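Local coordinates for protein polysialic acid O-acetyltransferase (Escherichia coli, PDB 3JQY) that transfers acetyl groups from acetyl-CoA to the O7 or O9 hydroxyls of capsular polysialic acid, acting on long polymers, at residues G173-M179 with I190-V196; G115-V121 with R137-A143. All blocks are in the same frame, centred on the assembly; numbering follows the deposited sequence.

Contact 1. Residues G173-M179 with I190-V196; sequences GRNVSIM and IGYGSIV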
# COMPACT_ATOMS: atom_id res chain seq x y z
N GLY B 173 6.39 -10.52 -5.21
CA GLY B 173 5.55 -10.53 -4.03
C GLY B 173 4.38 -9.57 -4.08
O GLY B 173 4.26 -8.74 -4.98
N ARG B 174 3.51 -9.70 -3.07
CA ARG B 174 2.30 -8.90 -2.97
C ARG B 174 2.58 -7.42 -2.73
O ARG B 174 3.54 -7.05 -2.05
CB ARG B 174 1.44 -9.47 -1.85
CG ARG B 174 0.25 -8.63 -1.44
CD ARG B 174 -0.47 -9.35 -0.30
NE ARG B 174 -1.45 -8.50 0.36
CZ ARG B 174 -2.03 -8.79 1.53
NH1 ARG B 174 -1.72 -9.91 2.17
NH2 ARG B 174 -2.91 -7.95 2.05
N ASN B 175 1.77 -6.56 -3.31
CA ASN B 175 1.84 -5.16 -3.07
C ASN B 175 3.18 -4.55 -3.47
O ASN B 175 3.77 -3.89 -2.71
CB ASN B 175 1.53 -4.82 -1.61
CG ASN B 175 1.30 -3.36 -1.38
OD1 ASN B 175 0.94 -2.64 -2.27
ND2 ASN B 175 1.52 -2.93 -0.16
N VAL B 176 3.52 -4.78 -4.72
CA VAL B 176 4.82 -4.37 -5.26
C VAL B 176 4.59 -3.51 -6.48
O VAL B 176 3.70 -3.80 -7.28
CB VAL B 176 5.62 -5.59 -5.73
CG1 VAL B 176 6.75 -5.17 -6.68
CG2 VAL B 176 6.18 -6.37 -4.55
N SER B 177 5.39 -2.46 -6.64
CA SER B 177 5.47 -1.73 -7.90
C SER B 177 6.85 -1.93 -8.48
O SER B 177 7.87 -1.82 -7.78
CB SER B 177 5.22 -0.24 -7.71
OG SER B 177 3.85 0.03 -7.56
N ILE B 178 6.88 -2.23 -9.77
CA ILE B 178 8.13 -2.22 -10.52
C ILE B 178 8.08 -1.02 -11.45
O ILE B 178 7.15 -0.89 -12.25
CB ILE B 178 8.33 -3.53 -11.28
CG1 ILE B 178 8.41 -4.70 -10.30
CG2 ILE B 178 9.59 -3.48 -12.12
CD1 ILE B 178 8.70 -6.03 -10.96
N MET B 179 9.07 -0.14 -11.33
CA MET B 179 9.07 1.12 -12.08
C MET B 179 9.81 1.03 -13.42
O MET B 179 10.34 -0.02 -13.77
CB MET B 179 9.64 2.25 -11.22
CG MET B 179 8.88 2.49 -9.91
SD MET B 179 7.10 2.66 -10.16
CE MET B 179 6.61 3.48 -8.64
N ILE B 190 11.12 -10.73 -5.52
CA ILE B 190 10.88 -9.37 -5.06
C ILE B 190 9.96 -9.43 -3.84
O ILE B 190 8.87 -9.99 -3.90
CB ILE B 190 10.22 -8.48 -6.14
CG1 ILE B 190 11.05 -8.46 -7.42
CG2 ILE B 190 10.01 -7.05 -5.61
CD1 ILE B 190 12.49 -7.99 -7.22
N GLY B 191 10.41 -8.85 -2.73
CA GLY B 191 9.68 -8.96 -1.48
C GLY B 191 8.42 -8.13 -1.40
O GLY B 191 8.31 -7.08 -2.04
N TYR B 192 7.47 -8.61 -0.60
CA TYR B 192 6.25 -7.87 -0.29
C TYR B 192 6.55 -6.39 -0.08
O TYR B 192 7.51 -6.04 0.61
CB TYR B 192 5.62 -8.40 1.00
CG TYR B 192 4.48 -7.52 1.47
CD1 TYR B 192 3.16 -7.82 1.14
CD2 TYR B 192 4.73 -6.36 2.19
CE1 TYR B 192 2.12 -7.00 1.54
CE2 TYR B 192 3.70 -5.53 2.59
CZ TYR B 192 2.40 -5.85 2.26
OH TYR B 192 1.38 -5.03 2.66
N GLY B 193 5.72 -5.53 -0.67
CA GLY B 193 5.74 -4.11 -0.35
C GLY B 193 6.82 -3.32 -1.06
O GLY B 193 6.95 -2.11 -0.86
N SER B 194 7.60 -3.98 -1.91
CA SER B 194 8.72 -3.30 -2.56
C SER B 194 8.28 -2.26 -3.58
O SER B 194 7.22 -2.38 -4.19
CB SER B 194 9.62 -4.32 -3.26
OG SER B 194 10.20 -5.21 -2.32
N ILE B 195 9.10 -1.23 -3.76
CA ILE B 195 9.06 -0.43 -4.98
C ILE B 195 10.44 -0.54 -5.61
O ILE B 195 11.43 -0.06 -5.05
CB ILE B 195 8.67 1.04 -4.73
CG1 ILE B 195 7.25 1.11 -4.14
CG2 ILE B 195 8.75 1.83 -6.04
CD1 ILE B 195 6.66 2.52 -4.03
N VAL B 196 10.50 -1.21 -6.75
CA VAL B 196 11.76 -1.52 -7.42
C VAL B 196 12.04 -0.47 -8.49
O VAL B 196 11.25 -0.29 -9.42
CB VAL B 196 11.71 -2.91 -8.07
CG1 VAL B 196 13.06 -3.24 -8.70
CG2 VAL B 196 11.29 -3.97 -7.05
O HOH W 1 4.70 -1.34 -3.23
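Tyr192 lies alongside Arg174 where two successive coils of the left-handed beta-helix stack, the fold of the hexapeptide-repeat transferases. Tyr192 CD1 sits 3.8 Å from Arg174 CB, and the arginine's CD meets the ring at its edge, in plane. Guanidinium and ring planes stand 84° apart, precluding a flat stack. With its CG anti to the backbone N (chi1 170°), Arg174 runs out extended beside the phenol and reaches Glu119 of the second subunit in a salt bridge. Asn175 adds its CB, 3.9 Å from Tyr192 CE1. An alanine in place of Tyr192 is likely to leave Arg174 and Asn175 CB without the ring they pack on, the arginine chain less restrained. Towards the coil interior, Val176 CG1 meets Ile190 CG2 at 3.9 Å.

Beneath, parallel strand pairing sets the register: Val196 N donates to Ser177 O with an N-H...O angle of 169°, and Met179 N donates to Val196 O. At the corner Gly193 N, in a type II turn from Gly191 to Ser194, donates across to Arg174 O. Gly191 O braces that turn, accepting both Ser194 N and, at 2.7 Å, Ser194 OG, the two donors arriving from the same face of its plane.

Contact 2. Residues G115-V121 with R137-A143; sequences GAGFEVV and RDVILRA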
# COMPACT_ATOMS: atom_id res chain seq x y z
N GLY B 115 -1.87 -12.51 -9.85
CA GLY B 115 -2.93 -12.28 -8.89
C GLY B 115 -3.80 -11.06 -9.15
O GLY B 115 -3.46 -10.18 -9.95
N ALA B 116 -4.93 -10.99 -8.45
CA ALA B 116 -5.85 -9.87 -8.57
C ALA B 116 -5.16 -8.55 -8.25
O ALA B 116 -4.28 -8.50 -7.40
CB ALA B 116 -7.06 -10.09 -7.65
N GLY B 117 -5.57 -7.49 -8.92
CA GLY B 117 -5.02 -6.17 -8.65
C GLY B 117 -3.83 -5.85 -9.54
O GLY B 117 -3.20 -4.81 -9.38
N PHE B 118 -3.54 -6.73 -10.47
CA PHE B 118 -2.47 -6.52 -11.45
C PHE B 118 -2.75 -5.30 -12.32
O PHE B 118 -3.88 -5.11 -12.77
CB PHE B 118 -2.37 -7.77 -12.32
CG PHE B 118 -1.22 -7.77 -13.30
CD1 PHE B 118 0.09 -7.70 -12.85
CD2 PHE B 118 -1.46 -7.90 -14.66
CE1 PHE B 118 1.15 -7.74 -13.76
CE2 PHE B 118 -0.42 -7.93 -15.57
CZ PHE B 118 0.89 -7.85 -15.12
N GLU B 119 -1.74 -4.45 -12.53
CA GLU B 119 -1.86 -3.31 -13.45
C GLU B 119 -0.61 -3.19 -14.29
O GLU B 119 0.51 -3.25 -13.77
CB GLU B 119 -2.03 -1.98 -12.69
CG GLU B 119 -3.06 -1.95 -11.57
CD GLU B 119 -3.03 -0.62 -10.82
OE1 GLU B 119 -2.54 0.38 -11.40
OE2 GLU B 119 -3.49 -0.57 -9.65
N VAL B 120 -0.78 -2.99 -15.60
CA VAL B 120 0.35 -2.62 -16.47
C VAL B 120 0.11 -1.25 -17.09
O VAL B 120 -0.96 -1.00 -17.65
CB VAL B 120 0.57 -3.65 -17.59
CG1 VAL B 120 1.67 -3.16 -18.54
CG2 VAL B 120 0.94 -5.01 -17.00
N VAL B 121 1.11 -0.38 -16.99
CA VAL B 121 1.05 0.97 -17.55
C VAL B 121 2.18 1.13 -18.56
O VAL B 121 3.33 0.86 -18.24
CB VAL B 121 1.25 2.03 -16.45
CG1 VAL B 121 1.10 3.44 -17.01
CG2 VAL B 121 0.29 1.79 -15.29
N ARG B 137 -0.71 -10.81 -5.67
CA ARG B 137 -1.76 -9.80 -5.82
C ARG B 137 -1.19 -8.39 -5.73
O ARG B 137 -0.16 -8.17 -5.10
CB ARG B 137 -2.85 -10.00 -4.76
CG ARG B 137 -3.60 -11.31 -4.94
CD ARG B 137 -4.87 -11.36 -4.10
NE ARG B 137 -5.69 -12.51 -4.45
CZ ARG B 137 -7.00 -12.60 -4.24
NH1 ARG B 137 -7.65 -11.60 -3.67
NH2 ARG B 137 -7.66 -13.69 -4.60
N ASP B 138 -1.90 -7.45 -6.35
CA ASP B 138 -1.57 -6.04 -6.27
C ASP B 138 -0.15 -5.73 -6.73
O ASP B 138 0.59 -5.03 -6.05
CB ASP B 138 -1.80 -5.51 -4.86
CG ASP B 138 -3.25 -5.62 -4.43
OD1 ASP B 138 -4.13 -5.45 -5.29
OD2 ASP B 138 -3.50 -5.88 -3.24
N VAL B 139 0.21 -6.26 -7.90
CA VAL B 139 1.49 -5.94 -8.51
C VAL B 139 1.28 -4.98 -9.67
O VAL B 139 0.49 -5.25 -10.57
CB VAL B 139 2.20 -7.20 -9.01
CG1 VAL B 139 3.44 -6.83 -9.83
CG2 VAL B 139 2.58 -8.10 -7.84
N ILE B 140 2.00 -3.85 -9.62
CA ILE B 140 1.92 -2.83 -10.66
C ILE B 140 3.23 -2.77 -11.44
O ILE B 140 4.30 -2.62 -10.86
CB ILE B 140 1.64 -1.44 -10.06
CG1 ILE B 140 0.31 -1.45 -9.29
CG2 ILE B 140 1.61 -0.38 -11.16
CD1 ILE B 140 0.05 -0.17 -8.51
N LEU B 141 3.14 -2.92 -12.75
CA LEU B 141 4.31 -2.70 -13.61
C LEU B 141 4.13 -1.36 -14.32
O LEU B 141 3.34 -1.24 -15.26
CB LEU B 141 4.47 -3.85 -14.61
CG LEU B 141 4.44 -5.26 -14.02
CD1 LEU B 141 4.65 -6.33 -15.10
CD2 LEU B 141 5.48 -5.42 -12.90
N ARG B 142 4.85 -0.34 -13.84
CA ARG B 142 4.62 1.04 -14.30
C ARG B 142 5.77 1.53 -15.17
O ARG B 142 6.74 2.10 -14.68
CB ARG B 142 4.43 1.97 -13.10
CG ARG B 142 3.87 3.35 -13.47
CD ARG B 142 3.73 4.28 -12.25
NE ARG B 142 2.79 3.76 -11.25
CZ ARG B 142 1.46 3.82 -11.36
NH1 ARG B 142 0.90 4.38 -12.43
NH2 ARG B 142 0.70 3.33 -10.39
N ALA B 143 5.65 1.32 -16.48
CA ALA B 143 6.74 1.64 -17.41
C ALA B 143 6.71 3.09 -17.87
O ALA B 143 7.64 3.55 -18.55
CB ALA B 143 6.70 0.71 -18.61
O HOH W 2 -1.04 -8.53 -9.25
O HOH W 3 -2.25 2.90 -9.88
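Phe118 and Leu141 meet on the buried side of this contact, where the phenyl CE1 comes within 4.0 Å of Leu141 CD1. The Phe118 ring also passes Val139 O, with CD1 at 3.4 Å, because its CG is turned anti to the backbone N (chi1 -174°), which brings the ring back toward strand 139-142. Val120 lies on the same face of the sheet as Leu141, and Ile129 of strand 126-129 touches both Phe118 and Leu141, while Ile164 and Ile166 of strand 164-166 close in on the leucine.

The backbones carrying these side chains are parallel strands of a left-handed beta-helix, 119-121 beside 139-142, with directions only 6° apart. Leu141 N donates to Glu119 O at 2.8 Å, and Val121 N returns a bond to Leu141 O, the strands alternating as donor and acceptor. At the corner a type II turn from Gly115 to Phe118 presents Ala116 O to Asp138 N, which lies in the carbonyl plane.

The opposite face carries Glu119, Ile140, Val121 and Arg142. Tyr192 of the third subunit packs on Ile140 and Arg142, but the Glu119-Arg142 pairing is loose. Glu119 extends alongside Ile140, its OE2 3.7 Å from Ile140 CD1. Its OE1 stays 4.5 Å from Arg142 NH2 and off the guanidinium plane, too far and oblique for a direct bond. A water bridges the gap instead, donating to Glu119 OE1 and accepting from Arg142 NH2, each at 3.0 Å. At the turn, the exposed Arg137 sets one guanidinium face against Ala116 CB, 4.1 Å above that plane and displaced toward its rim.

Contact 2 pairs strands 119-121 and 139-142 and contact 1 pairs 176-178 and 195-196; together they run through four successive strands of one parallel sheet, their centres 10 Å apart. Ile178 joins them: its N lies 2.8 Å from Ile140 O and its O 2.9 Å from Arg142 N, both probable hydrogen bonds. Ser177 OG also packs on Ile140 CB at 3.6 Å. The Tyr192 of the third subunit that packs on contact 2 also touches Ser177 and Ile195 of contact 1. The acetyl-CoA site inferred by similarity is close by: the side chain of Lys180, next in sequence to Met179 of contact 1, lies about 5 Å from that of Ala143 in contact 2.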